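Local coordinates for sensor protein (Bacteroides thetaiotaomicron, PDB 2X7X) that binds fructose through this periplasmic domain of a hybrid two-component sensor, which probably relays the signal to its histidine kinase, at residues 26-31 / 39-44; 53-58 / 66-71; 102-107 / 253-258; 118-123 / 273-278; 181-186 / 204-209. One frame throughout, in Å; residues are numbered along the deposited sequence.

How the interactions relate
Interactions 1, 2 and 3 belong to the lobe built on the parallel sheet, with centres about 13 to 15 Å apart. Interactions 4 and 5 belong to the lobe of the mixed sheet, their centres about 22 Å apart, and interaction 1 lies about 38 Å from interaction 5 between centres. Interactions 1 and 2 are joined by a salt bridge, Arg42 NE to Asp54 OD1 at 2.6 Å. Fructose sits between the lobes: the side chains of Ile41, Ile68 and Ile106 are each about 11 to 12 Å from it, so the first three contacts lie behind the pocket. Interactions 3 and 4 alternate along the chain, because it passes repeatedly between the lobes.

Interaction 1 (26-31 / 39-44); sequences EILREA and VEIRSA
Val39 is the hub of this contact, its two methyls dividing the helix surface between them. CG1 lies anti to the backbone N (chi1 -179°) and meets Ile27, the two side chains crossing near a right angle with Ile27 CG2 4.0 Å from Val39 CG1. The other methyl, beside the backbone N, turns to the next helical turn, where Val39 CG2 is 4.0 Å from Ala31 CB. Leu28 approaches at a slant, its CD2 branch reaching across to the strand: Leu28 CD2 is 3.9 Å from Val39 CB. The same methyl group faces Ile41 tip to tip, with Leu28 CD2 4.1 Å from Ile41 CD1. No hydrogen bond crosses the interface, so apolar packing alone joins the two segments.

The axes of 26-31 and 39-43 run nearly antiparallel, at 171° and 9.6 Å, as expected where the helix of a beta-alpha-beta unit lies over its own second strand. That unit is strand 8-13, helix 18-31 and strand 38-43. Val39 and Ile41 also touch Val11 of strand 8-13, Ala31 leans on Leu253 of helix 249-260, and Glu40, on the reverse face of the sheet, meets helix 48-60.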
# COMPACT_ATOMS: atom_id res chain seq x y z
N GLU A 26 -15.94 7.59 -1.13
CA GLU A 26 -15.95 6.12 -1.29
C GLU A 26 -17.37 5.58 -1.40
O GLU A 26 -17.59 4.55 -2.04
CB GLU A 26 -15.21 5.43 -0.13
CG GLU A 26 -13.72 5.22 -0.33
CD GLU A 26 -12.97 4.84 0.95
OE1 GLU A 26 -11.78 4.49 0.85
OE2 GLU A 26 -13.54 4.90 2.06
N ILE A 27 -18.31 6.26 -0.76
CA ILE A 27 -19.71 5.85 -0.76
C ILE A 27 -20.32 6.18 -2.11
O ILE A 27 -20.80 5.29 -2.83
CB ILE A 27 -20.50 6.51 0.40
CG1 ILE A 27 -20.08 5.90 1.74
CG2 ILE A 27 -22.00 6.38 0.19
CD1 ILE A 27 -20.34 6.81 2.93
N LEU A 28 -20.28 7.47 -2.47
CA LEU A 28 -20.70 7.94 -3.78
C LEU A 28 -20.09 7.12 -4.93
O LEU A 28 -20.79 6.78 -5.89
CB LEU A 28 -20.37 9.43 -3.95
CG LEU A 28 -20.94 10.42 -2.93
CD1 LEU A 28 -20.26 11.78 -3.04
CD2 LEU A 28 -22.45 10.58 -3.06
N ARG A 29 -18.81 6.78 -4.83
CA ARG A 29 -18.14 6.01 -5.87
C ARG A 29 -18.76 4.62 -6.00
O ARG A 29 -18.89 4.09 -7.11
CB ARG A 29 -16.64 5.91 -5.63
CG ARG A 29 -15.88 5.21 -6.76
CD ARG A 29 -14.45 4.84 -6.40
NE ARG A 29 -13.67 6.03 -6.07
CZ ARG A 29 -13.05 6.22 -4.91
NH1 ARG A 29 -12.38 7.35 -4.71
NH2 ARG A 29 -13.09 5.29 -3.96
N GLU A 30 -19.14 4.04 -4.87
CA GLU A 30 -19.78 2.72 -4.89
C GLU A 30 -21.24 2.81 -5.34
O GLU A 30 -21.80 1.83 -5.83
CB GLU A 30 -19.66 2.05 -3.51
CG GLU A 30 -19.90 0.54 -3.52
CD GLU A 30 -18.79 -0.23 -4.19
OE1 GLU A 30 -17.65 0.30 -4.28
OE2 GLU A 30 -19.05 -1.36 -4.64
N ALA A 31 -21.86 3.98 -5.18
CA ALA A 31 -23.25 4.18 -5.57
C ALA A 31 -23.46 3.92 -7.06
O ALA A 31 -24.40 3.23 -7.46
CB ALA A 31 -23.74 5.60 -5.19
N VAL A 39 -27.61 9.09 -3.26
CA VAL A 39 -27.02 9.31 -1.94
C VAL A 39 -26.91 10.80 -1.65
O VAL A 39 -26.32 11.56 -2.43
CB VAL A 39 -25.64 8.64 -1.78
CG1 VAL A 39 -25.09 8.88 -0.39
CG2 VAL A 39 -25.72 7.15 -2.06
N GLU A 40 -27.47 11.20 -0.52
CA GLU A 40 -27.41 12.56 -0.05
C GLU A 40 -26.61 12.58 1.25
O GLU A 40 -26.76 11.69 2.09
CB GLU A 40 -28.83 13.05 0.19
CG GLU A 40 -28.98 14.51 0.49
CD GLU A 40 -30.43 14.91 0.63
OE1 GLU A 40 -31.33 14.06 0.34
OE2 GLU A 40 -30.68 16.07 1.04
N ILE A 41 -25.76 13.59 1.42
CA ILE A 41 -24.82 13.64 2.55
C ILE A 41 -24.78 15.01 3.19
O ILE A 41 -24.64 16.01 2.49
CB ILE A 41 -23.38 13.23 2.13
CG1 ILE A 41 -23.36 11.83 1.52
CG2 ILE A 41 -22.43 13.29 3.33
CD1 ILE A 41 -22.03 11.43 0.94
N ARG A 42 -24.88 15.05 4.52
CA ARG A 42 -24.84 16.30 5.30
C ARG A 42 -23.87 16.21 6.48
O ARG A 42 -23.76 15.16 7.12
CB ARG A 42 -26.24 16.65 5.83
CG ARG A 42 -27.31 16.81 4.76
CD ARG A 42 -28.73 16.79 5.33
NE ARG A 42 -29.04 17.99 6.13
CZ ARG A 42 -29.43 19.16 5.62
NH1 ARG A 42 -29.56 19.31 4.31
NH2 ARG A 42 -29.69 20.17 6.44
N SER A 43 -23.17 17.30 6.76
CA SER A 43 -22.27 17.35 7.90
C SER A 43 -22.93 18.11 9.04
O SER A 43 -23.64 19.09 8.82
CB SER A 43 -20.93 18.01 7.52
OG SER A 43 -20.18 18.38 8.67
N ALA A 44 -22.68 17.66 10.26
CA ALA A 44 -23.22 18.30 11.45
C ALA A 44 -22.28 19.35 12.02
O ALA A 44 -22.62 20.03 12.99
CB ALA A 44 -23.53 17.25 12.50

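Interaction 2 (53-58 / 66-71); sequences EDVHYF and LIISAN
Val55 drives its two methyls into the side-chain surface of the strand, one against Leu66 and the other against Ile68. Val55 CG1, anti to the backbone N (chi1 -179°), packs at 3.9 Å from Leu66 CD1. CG2, anti to the carbonyl carbon, packs instead on the end of the next inward-pointing strand side chain, with Val55 CG2 3.8 Å from Ile68 CD1. Both strand side chains cross Val55 at about a right angle, and each prong of the forked valine has its own seat.

The reverse fit is made by Leu66. The methyl Leu66 CD1 enters the hollow between Val55 and Phe58, one helical turn apart, and lies 4.1 Å from Phe58 CB. Phe58 thus meets the strand with the base of its side chain; its ring turns away from Leu66, and the side chain packs on Glu40 and Arg42 of strand 38-43 and on Val63 in the loop before strand 65-68.

Helix 48-60 carries the chain from strand 38-43 over strand 8-13 to strand 65-68, the crossover that produces the 2-1-3 strand order of the Rossmann-like lobe of a type I periplasmic binding protein. Its local axis opposes that of 66-68 at 171°, with 10.3 Å between them. Leu66 and Ile68 both touch Val90 of the adjacent strand 90-93, while Ile67 points to the other face of the sheet. Farther along the chain, toward the sugar site, Ser69 OG is hydrogen-bonded to Asp94 OD2, and Asn71 O to Arg95 NH1, both partners being fructose-binding residues.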
# COMPACT_ATOMS: atom_id res chain seq x y z
N GLU A 53 -31.21 17.87 13.49
CA GLU A 53 -31.78 18.53 12.31
C GLU A 53 -31.57 17.72 11.03
O GLU A 53 -32.50 17.53 10.25
CB GLU A 53 -31.25 19.96 12.18
CG GLU A 53 -31.59 20.84 13.38
CD GLU A 53 -31.29 22.32 13.17
OE1 GLU A 53 -31.64 22.86 12.09
OE2 GLU A 53 -30.70 22.94 14.10
N ASP A 54 -30.35 17.21 10.83
CA ASP A 54 -30.06 16.39 9.66
C ASP A 54 -30.84 15.06 9.68
O ASP A 54 -31.35 14.62 8.65
CB ASP A 54 -28.56 16.14 9.51
CG ASP A 54 -27.76 17.44 9.35
OD1 ASP A 54 -28.18 18.35 8.59
OD2 ASP A 54 -26.69 17.57 9.98
N VAL A 55 -30.95 14.43 10.85
CA VAL A 55 -31.73 13.19 10.94
C VAL A 55 -33.23 13.46 10.72
O VAL A 55 -33.87 12.76 9.94
CB VAL A 55 -31.47 12.40 12.26
CG1 VAL A 55 -32.30 11.11 12.29
CG2 VAL A 55 -30.01 12.05 12.39
N HIS A 56 -33.77 14.49 11.37
CA HIS A 56 -35.17 14.89 11.15
C HIS A 56 -35.45 15.19 9.68
O HIS A 56 -36.48 14.77 9.15
CB HIS A 56 -35.59 16.06 12.05
CG HIS A 56 -35.69 15.70 13.50
ND1 HIS A 56 -35.50 16.63 14.51
CD2 HIS A 56 -35.94 14.52 14.12
CE1 HIS A 56 -35.65 16.04 15.68
NE2 HIS A 56 -35.91 14.76 15.47
N TYR A 57 -34.51 15.89 9.02
CA TYR A 57 -34.58 16.18 7.59
C TYR A 57 -34.69 14.91 6.74
O TYR A 57 -35.53 14.82 5.83
CB TYR A 57 -33.35 16.99 7.16
CG TYR A 57 -33.25 17.29 5.68
CD1 TYR A 57 -33.50 18.58 5.19
CD2 TYR A 57 -32.90 16.29 4.77
CE1 TYR A 57 -33.42 18.86 3.82
CE2 TYR A 57 -32.81 16.56 3.40
CZ TYR A 57 -33.07 17.84 2.93
OH TYR A 57 -32.98 18.08 1.58
N PHE A 58 -33.83 13.94 7.02
CA PHE A 58 -33.83 12.68 6.29
C PHE A 58 -35.10 11.86 6.55
O PHE A 58 -35.54 11.09 5.70
CB PHE A 58 -32.57 11.87 6.60
CG PHE A 58 -31.31 12.39 5.92
CD1 PHE A 58 -31.28 12.61 4.54
CD2 PHE A 58 -30.15 12.63 6.65
CE1 PHE A 58 -30.12 13.08 3.91
CE2 PHE A 58 -28.99 13.10 6.04
CZ PHE A 58 -28.97 13.32 4.66
N LEU A 66 -30.86 5.07 6.35
CA LEU A 66 -30.08 6.10 7.02
C LEU A 66 -28.72 5.59 7.50
O LEU A 66 -28.64 4.60 8.23
CB LEU A 66 -30.88 6.68 8.19
CG LEU A 66 -30.27 7.91 8.86
CD1 LEU A 66 -31.34 8.94 9.19
CD2 LEU A 66 -29.49 7.52 10.11
N ILE A 67 -27.67 6.27 7.07
CA ILE A 67 -26.31 6.03 7.56
C ILE A 67 -25.91 7.19 8.46
O ILE A 67 -25.86 8.34 8.02
CB ILE A 67 -25.29 5.86 6.40
CG1 ILE A 67 -25.59 4.61 5.58
CG2 ILE A 67 -23.87 5.75 6.93
CD1 ILE A 67 -24.99 4.65 4.19
N ILE A 68 -25.62 6.88 9.72
CA ILE A 68 -25.22 7.91 10.67
C ILE A 68 -23.96 7.56 11.47
O ILE A 68 -23.73 6.41 11.85
CB ILE A 68 -26.38 8.30 11.66
CG1 ILE A 68 -25.95 9.45 12.57
CG2 ILE A 68 -26.80 7.11 12.49
CD1 ILE A 68 -27.01 9.94 13.51
N SER A 69 -23.15 8.59 11.71
CA SER A 69 -22.05 8.53 12.66
C SER A 69 -22.35 9.47 13.83
O SER A 69 -22.21 10.69 13.72
CB SER A 69 -20.74 8.90 11.96
OG SER A 69 -19.77 9.32 12.91
N ALA A 70 -22.75 8.89 14.97
CA ALA A 70 -23.28 9.65 16.12
C ALA A 70 -22.27 10.53 16.87
O ALA A 70 -21.41 10.03 17.59
CB ALA A 70 -23.98 8.70 17.09
N ASN A 71 -22.42 11.85 16.72
CA ASN A 71 -21.47 12.85 17.25
C ASN A 71 -21.03 12.62 18.69
O ASN A 71 -19.84 12.63 18.99
CB ASN A 71 -22.03 14.26 17.11
CG ASN A 71 -21.03 15.33 17.53
OD1 ASN A 71 -20.00 15.50 16.90
ND2 ASN A 71 -21.36 16.07 18.57

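Interaction 3 (102-107 / 253-258); sequences YTAYIG and LQLAMD
Leu255 sets a single methyl, CD2, over the strand between Ala104 and Ile106. The distances are balanced: Leu255 CD2 is 4.1 Å from Ala104 CB and also 4.1 Å from Ile106 CG2. It is equally close to the branch point, Ile106 CB, so the methyl rests against the base of the isoleucine, and the two long side chains slide past each other in opposite directions. Leu255 gains this reach because its CG is anti to the backbone N (chi1 -176°), which extends the side chain from the helix toward the sheet. Ala104 and Ile106, two residues apart, present their side chains on the same face, and the small Ala104 lets the leucine come close to the strand.

This is helix-on-sheet packing in the first lobe of a type I periplasmic binding protein, made by segments 146 residues apart in the chain. Strand 104-108 precedes the passage into the second lobe, and helix 249-260 follows the return from it after strand 241-244, so the contact ties the two ends of that excursion together.

Further out, the strand is held in the sheet from both edges. Ala104 shares backbone hydrogen bonds with Val90 and Leu92, while Tyr105, whose side chain leaves from the reverse face, bonds through its backbone to Lys267 and Thr269. Thr103 OG1 adds a hydrogen bond to Val90 N. Leu255 also touches Ile91, and Ile106 meets Val252 one turn earlier on the helix; the side chain of the fructose-binding Asp94 is about 7 Å from that of Ile106.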
# COMPACT_ATOMS: atom_id res chain seq x y z
N TYR A 102 -31.05 -0.14 16.19
CA TYR A 102 -30.41 0.20 14.92
C TYR A 102 -30.39 -1.08 14.09
O TYR A 102 -30.52 -2.18 14.63
CB TYR A 102 -28.98 0.77 15.12
CG TYR A 102 -28.01 -0.19 15.79
CD1 TYR A 102 -27.37 -1.19 15.04
CD2 TYR A 102 -27.75 -0.13 17.16
CE1 TYR A 102 -26.49 -2.11 15.63
CE2 TYR A 102 -26.85 -1.05 17.77
CZ TYR A 102 -26.23 -2.03 16.98
OH TYR A 102 -25.36 -2.96 17.53
N THR A 103 -30.22 -0.97 12.78
CA THR A 103 -30.26 -2.16 11.93
C THR A 103 -28.91 -2.89 11.88
O THR A 103 -28.85 -4.12 12.02
CB THR A 103 -30.71 -1.81 10.51
OG1 THR A 103 -31.82 -0.90 10.57
CG2 THR A 103 -31.09 -3.06 9.75
N ALA A 104 -27.83 -2.14 11.66
CA ALA A 104 -26.49 -2.72 11.56
C ALA A 104 -25.39 -1.75 11.96
O ALA A 104 -25.51 -0.54 11.78
CB ALA A 104 -26.24 -3.27 10.15
N TYR A 105 -24.31 -2.31 12.49
CA TYR A 105 -23.14 -1.54 12.88
C TYR A 105 -21.95 -1.94 12.02
O TYR A 105 -21.70 -3.13 11.80
CB TYR A 105 -22.82 -1.75 14.37
CG TYR A 105 -21.50 -1.12 14.79
CD1 TYR A 105 -21.34 0.27 14.79
CD2 TYR A 105 -20.42 -1.91 15.18
CE1 TYR A 105 -20.12 0.85 15.15
CE2 TYR A 105 -19.20 -1.34 15.56
CZ TYR A 105 -19.06 0.04 15.54
OH TYR A 105 -17.86 0.61 15.92
N ILE A 106 -21.22 -0.95 11.52
CA ILE A 106 -19.91 -1.21 10.92
C ILE A 106 -18.85 -0.21 11.40
O ILE A 106 -19.09 0.99 11.48
CB ILE A 106 -19.97 -1.24 9.38
CG1 ILE A 106 -18.62 -1.67 8.81
CG2 ILE A 106 -20.41 0.11 8.84
CD1 ILE A 106 -18.56 -1.73 7.29
N GLY A 107 -17.68 -0.74 11.72
CA GLY A 107 -16.57 0.11 12.17
C GLY A 107 -15.37 -0.67 12.64
O GLY A 107 -15.38 -1.89 12.65
N LEU A 253 -21.69 1.08 1.84
CA LEU A 253 -22.76 1.02 0.85
C LEU A 253 -23.22 -0.40 0.53
O LEU A 253 -24.42 -0.63 0.37
CB LEU A 253 -22.39 1.75 -0.43
CG LEU A 253 -23.64 2.08 -1.26
CD1 LEU A 253 -24.55 3.09 -0.55
CD2 LEU A 253 -23.27 2.58 -2.63
N GLN A 254 -22.29 -1.35 0.45
CA GLN A 254 -22.64 -2.74 0.21
C GLN A 254 -23.58 -3.25 1.29
O GLN A 254 -24.45 -4.08 1.02
CB GLN A 254 -21.40 -3.62 0.15
CG GLN A 254 -21.04 -4.08 -1.25
CD GLN A 254 -19.59 -3.77 -1.59
OE1 GLN A 254 -19.32 -2.80 -2.31
NE2 GLN A 254 -18.66 -4.56 -1.06
N LEU A 255 -23.39 -2.75 2.50
CA LEU A 255 -24.23 -3.10 3.63
C LEU A 255 -25.62 -2.50 3.41
O LEU A 255 -26.62 -3.20 3.54
CB LEU A 255 -23.61 -2.59 4.93
CG LEU A 255 -24.24 -2.90 6.29
CD1 LEU A 255 -24.35 -4.41 6.54
CD2 LEU A 255 -23.41 -2.23 7.38
N ALA A 256 -25.67 -1.21 3.08
CA ALA A 256 -26.92 -0.54 2.75
C ALA A 256 -27.70 -1.33 1.69
O ALA A 256 -28.88 -1.66 1.89
CB ALA A 256 -26.67 0.89 2.29
N MET A 257 -27.03 -1.66 0.59
CA MET A 257 -27.65 -2.40 -0.51
C MET A 257 -28.16 -3.80 -0.13
O MET A 257 -29.26 -4.18 -0.52
CB MET A 257 -26.71 -2.48 -1.71
CG MET A 257 -26.55 -1.15 -2.43
SD MET A 257 -28.03 -0.14 -2.25
CE MET A 257 -28.15 0.62 -3.86
N ASP A 258 -27.36 -4.55 0.62
CA ASP A 258 -27.79 -5.85 1.12
C ASP A 258 -29.09 -5.75 1.92
O ASP A 258 -29.98 -6.60 1.76
CB ASP A 258 -26.70 -6.51 1.97
CG ASP A 258 -25.46 -6.87 1.15
OD1 ASP A 258 -25.50 -6.74 -0.09
OD2 ASP A 258 -24.45 -7.28 1.75

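Interaction 4 (118-123 / 273-278); sequences GNYIAS and TAVVDR. With PO4 (phosphate ion), chain D.
Within 118-123, Tyr120 makes the whole contact with Val275 and Asp277. Gly118 begins the segment and accepts the backbone hydrogen bond of Ala122, O to N 3.0 Å, keeping the turn around the tyrosine helical. Tyr120 then sends its ring out toward the strand, CG anti to the backbone N (chi1 175°). The ring and Val275 cross at about a right angle, with Tyr120 CD1 4.2 Å from Val275 CG2. One ring atom farther out, Tyr120 CE1 lies 3.7 Å from Asp277 OD2; the carboxylate is tilted 48° from the ring plane. The other carboxylate oxygen, Asp277 OD1, is held by Thr279 OG1. Past the tyrosine, Ala122 turns to Phe157.

Val275 also meets a phosphate, probably from the crystallisation liquor: its N donates to phosphate O4 at 2.7 Å and 167°, a nearly straight bond.

Through Tyr120, helix 110-124 packs on the last two strands of the mixed sheet of the second lobe. Tyr120 touches Ala241 of strand 241-244, beside which strand 275-277 runs antiparallel as the outermost strand of this chain's sheet, and neighbouring Ala274 packs on His282 of the second subunit.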
# COMPACT_ATOMS: atom_id res chain seq x y z
N GLY A 118 -1.23 1.92 23.52
CA GLY A 118 -0.55 1.74 24.79
C GLY A 118 0.60 0.74 24.70
O GLY A 118 1.68 0.99 25.26
N ASN A 119 0.39 -0.37 23.99
CA ASN A 119 1.46 -1.37 23.86
C ASN A 119 2.64 -0.82 23.06
O ASN A 119 3.78 -1.05 23.43
CB ASN A 119 0.97 -2.71 23.28
CG ASN A 119 0.17 -3.57 24.29
OD1 ASN A 119 0.32 -3.44 25.51
ND2 ASN A 119 -0.69 -4.43 23.77
N TYR A 120 2.36 -0.10 21.99
CA TYR A 120 3.40 0.45 21.16
C TYR A 120 4.27 1.47 21.93
O TYR A 120 5.49 1.44 21.82
CB TYR A 120 2.83 1.05 19.88
CG TYR A 120 3.87 1.74 19.04
CD1 TYR A 120 4.50 1.07 18.00
CD2 TYR A 120 4.26 3.05 19.33
CE1 TYR A 120 5.49 1.71 17.25
CE2 TYR A 120 5.24 3.69 18.60
CZ TYR A 120 5.85 3.02 17.56
OH TYR A 120 6.83 3.67 16.84
N ILE A 121 3.63 2.35 22.70
CA ILE A 121 4.36 3.30 23.51
C ILE A 121 5.19 2.61 24.62
O ILE A 121 6.35 2.98 24.86
CB ILE A 121 3.41 4.35 24.11
CG1 ILE A 121 2.73 5.17 23.00
CG2 ILE A 121 4.17 5.27 25.06
CD1 ILE A 121 1.60 6.09 23.46
N ALA A 122 4.59 1.63 25.29
CA ALA A 122 5.27 0.93 26.39
C ALA A 122 6.52 0.22 25.89
O ALA A 122 7.54 0.19 26.58
CB ALA A 122 4.33 -0.06 27.09
N SER A 123 6.43 -0.35 24.70
CA SER A 123 7.54 -1.03 24.06
C SER A 123 8.63 -0.02 23.65
O SER A 123 9.81 -0.27 23.85
CB SER A 123 7.01 -1.85 22.87
OG SER A 123 8.02 -2.16 21.93
N THR A 273 -7.39 -2.74 12.18
CA THR A 273 -6.40 -1.67 12.16
C THR A 273 -5.01 -2.25 11.86
O THR A 273 -4.84 -3.47 11.75
CB THR A 273 -6.42 -0.87 13.48
OG1 THR A 273 -5.50 0.22 13.41
CG2 THR A 273 -6.08 -1.77 14.67
N ALA A 274 -4.03 -1.37 11.70
CA ALA A 274 -2.61 -1.73 11.66
C ALA A 274 -1.80 -0.51 12.04
O ALA A 274 -2.23 0.63 11.81
CB ALA A 274 -2.20 -2.22 10.29
N VAL A 275 -0.63 -0.74 12.63
CA VAL A 275 0.28 0.34 12.94
C VAL A 275 1.01 0.76 11.66
O VAL A 275 1.33 -0.06 10.79
CB VAL A 275 1.28 -0.08 14.04
CG1 VAL A 275 2.36 -1.04 13.50
CG2 VAL A 275 1.91 1.14 14.70
N VAL A 276 1.25 2.07 11.55
CA VAL A 276 2.04 2.64 10.49
C VAL A 276 3.14 3.47 11.11
O VAL A 276 2.86 4.38 11.88
CB VAL A 276 1.20 3.56 9.59
CG1 VAL A 276 2.07 4.27 8.55
CG2 VAL A 276 0.08 2.78 8.92
N ASP A 277 4.38 3.18 10.77
CA ASP A 277 5.53 3.88 11.33
C ASP A 277 6.69 3.87 10.34
O ASP A 277 6.51 3.47 9.18
CB ASP A 277 5.92 3.27 12.68
CG ASP A 277 6.19 1.77 12.60
OD1 ASP A 277 6.40 1.23 11.49
OD2 ASP A 277 6.23 1.12 13.66
N ARG A 278 7.87 4.30 10.79
CA ARG A 278 9.04 4.40 9.91
C ARG A 278 9.33 3.12 9.12
O ARG A 278 9.63 3.19 7.94
CB ARG A 278 10.28 4.90 10.66
CG ARG A 278 10.43 6.45 10.60
CD ARG A 278 11.40 7.07 11.67
P PO4 D . -0.03 -4.63 12.96
O1 PO4 D . -0.06 -5.68 14.05
O2 PO4 D . 1.29 -4.71 12.23
O3 PO4 D . -1.12 -4.91 11.97
O4 PO4 D . -0.23 -3.27 13.56

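Interaction 5 (181-186 / 204-209); sequences SMLRRH and YQAAKM
Leu183 bridges from helix 172-185 to Ala206 and Ala207 of helix 199-209, two consecutive helices of the alpha/beta lobe that contains the mixed sheet, separated in the chain by strand 191-194.

The apolar contact rests on one methyl. With CG anti to the carbonyl carbon (chi1 -64°), the leucine extends toward the second helix, placing Leu183 CD1 4.0 Å from Ala206 CB. Leu183 CD1 also packs against the peptide linking the alanines, 3.4 Å from Ala206 O and 4.0 Å from Ala207 N. The small alanines leave the backbone of the second helix accessible to this methyl. No hydrogen bond joins the segments.

Packing continues around both helices: Leu183 touches Met216 and Ala207 touches Glu213, residues of a potassium site, while Met182 faces the sheet at Val132 and Leu134.

Polar interactions gather at the C-terminal end of helix 172-185. Leu183 O and His186 O are hydrogen-bonded to NH1 and NH2 of Arg212, and Asp164 OD2 forms a salt bridge with Arg185 NH1 and a hydrogen bond with His186 NE2. One turn back, Arg185 grips Ser181 OG side-on with two nitrogens, NE at 3.0 Å and NH2 at 2.9 Å, the hydroxyl oxygen only 4° out of the guanidinium plane.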
# COMPACT_ATOMS: atom_id res chain seq x y z
N SER A 181 -0.18 23.94 27.86
CA SER A 181 -0.41 23.85 29.29
C SER A 181 0.36 22.67 29.90
O SER A 181 0.94 22.80 30.98
CB SER A 181 -1.91 23.76 29.59
OG SER A 181 -2.14 23.59 30.98
N MET A 182 0.40 21.54 29.20
CA MET A 182 1.10 20.35 29.70
C MET A 182 2.62 20.53 29.77
O MET A 182 3.25 20.15 30.77
CB MET A 182 0.72 19.11 28.89
CG MET A 182 -0.71 18.66 29.11
SD MET A 182 -1.27 17.49 27.85
CE MET A 182 -2.86 17.03 28.50
N LEU A 183 3.21 21.11 28.72
CA LEU A 183 4.64 21.40 28.70
C LEU A 183 5.05 22.30 29.86
O LEU A 183 6.01 22.02 30.59
CB LEU A 183 5.05 22.04 27.36
CG LEU A 183 4.90 21.21 26.08
CD1 LEU A 183 4.72 22.10 24.86
CD2 LEU A 183 6.08 20.26 25.92
N ARG A 184 4.30 23.39 30.04
CA ARG A 184 4.54 24.35 31.09
C ARG A 184 4.54 23.68 32.48
O ARG A 184 5.37 24.02 33.34
CB ARG A 184 3.45 25.41 31.02
CG ARG A 184 3.76 26.77 31.65
CD ARG A 184 2.54 27.71 31.56
NE ARG A 184 2.03 27.84 30.17
CZ ARG A 184 0.79 27.54 29.76
NH1 ARG A 184 -0.13 27.09 30.61
NH2 ARG A 184 0.46 27.70 28.48
N ARG A 185 3.64 22.71 32.67
CA ARG A 185 3.41 22.09 33.99
C ARG A 185 4.16 20.78 34.22
O ARG A 185 4.18 20.26 35.34
CB ARG A 185 1.89 21.92 34.25
CG ARG A 185 1.15 23.26 34.40
CD ARG A 185 -0.32 23.13 34.77
NE ARG A 185 -1.10 22.65 33.64
CZ ARG A 185 -1.49 21.39 33.48
NH1 ARG A 185 -1.18 20.48 34.40
NH2 ARG A 185 -2.18 21.04 32.40
N HIS A 186 4.76 20.24 33.17
CA HIS A 186 5.43 18.95 33.24
C HIS A 186 6.78 18.96 32.52
O HIS A 186 6.83 18.88 31.29
CB HIS A 186 4.52 17.84 32.67
CG HIS A 186 3.19 17.73 33.35
ND1 HIS A 186 3.06 17.33 34.67
CD2 HIS A 186 1.93 17.98 32.91
CE1 HIS A 186 1.78 17.33 35.00
NE2 HIS A 186 1.07 17.72 33.95
N TYR A 204 2.63 18.51 18.52
CA TYR A 204 4.00 18.49 18.06
C TYR A 204 4.50 19.92 17.89
O TYR A 204 5.61 20.25 18.32
CB TYR A 204 4.12 17.73 16.75
CG TYR A 204 5.52 17.76 16.18
CD1 TYR A 204 6.45 16.75 16.48
CD2 TYR A 204 5.93 18.79 15.32
CE1 TYR A 204 7.74 16.76 15.95
CE2 TYR A 204 7.21 18.82 14.79
CZ TYR A 204 8.11 17.80 15.11
OH TYR A 204 9.40 17.84 14.59
N GLN A 205 3.66 20.75 17.28
CA GLN A 205 4.01 22.14 17.08
C GLN A 205 4.12 22.89 18.42
O GLN A 205 4.95 23.80 18.57
CB GLN A 205 3.05 22.81 16.12
CG GLN A 205 3.32 24.27 15.94
CD GLN A 205 3.25 24.70 14.51
OE1 GLN A 205 2.17 24.79 13.92
NE2 GLN A 205 4.42 25.00 13.93
N ALA A 206 3.34 22.49 19.40
CA ALA A 206 3.52 23.05 20.72
C ALA A 206 4.91 22.68 21.26
O ALA A 206 5.57 23.52 21.88
CB ALA A 206 2.42 22.60 21.65
N ALA A 207 5.35 21.46 20.99
CA ALA A 207 6.60 20.95 21.54
C ALA A 207 7.78 21.57 20.82
O ALA A 207 8.75 22.02 21.45
CB ALA A 207 6.65 19.44 21.46
N LYS A 208 7.69 21.59 19.49
CA LYS A 208 8.65 22.21 18.59
C LYS A 208 8.96 23.62 19.08
O LYS A 208 10.11 23.98 19.29
CB LYS A 208 8.04 22.30 17.18
CG LYS A 208 8.92 21.87 16.02
CD LYS A 208 9.96 22.89 15.65
CE LYS A 208 10.68 22.49 14.36
NZ LYS A 208 9.80 22.67 13.17
N MET A 209 7.89 24.39 19.29
CA MET A 209 8.01 25.79 19.66
C MET A 209 8.56 26.00 21.05
O MET A 209 9.06 27.07 21.36
CB MET A 209 6.68 26.53 19.47
CG MET A 209 6.36 26.68 17.99
SD MET A 209 4.80 27.48 17.60
CE MET A 209 5.32 29.20 17.77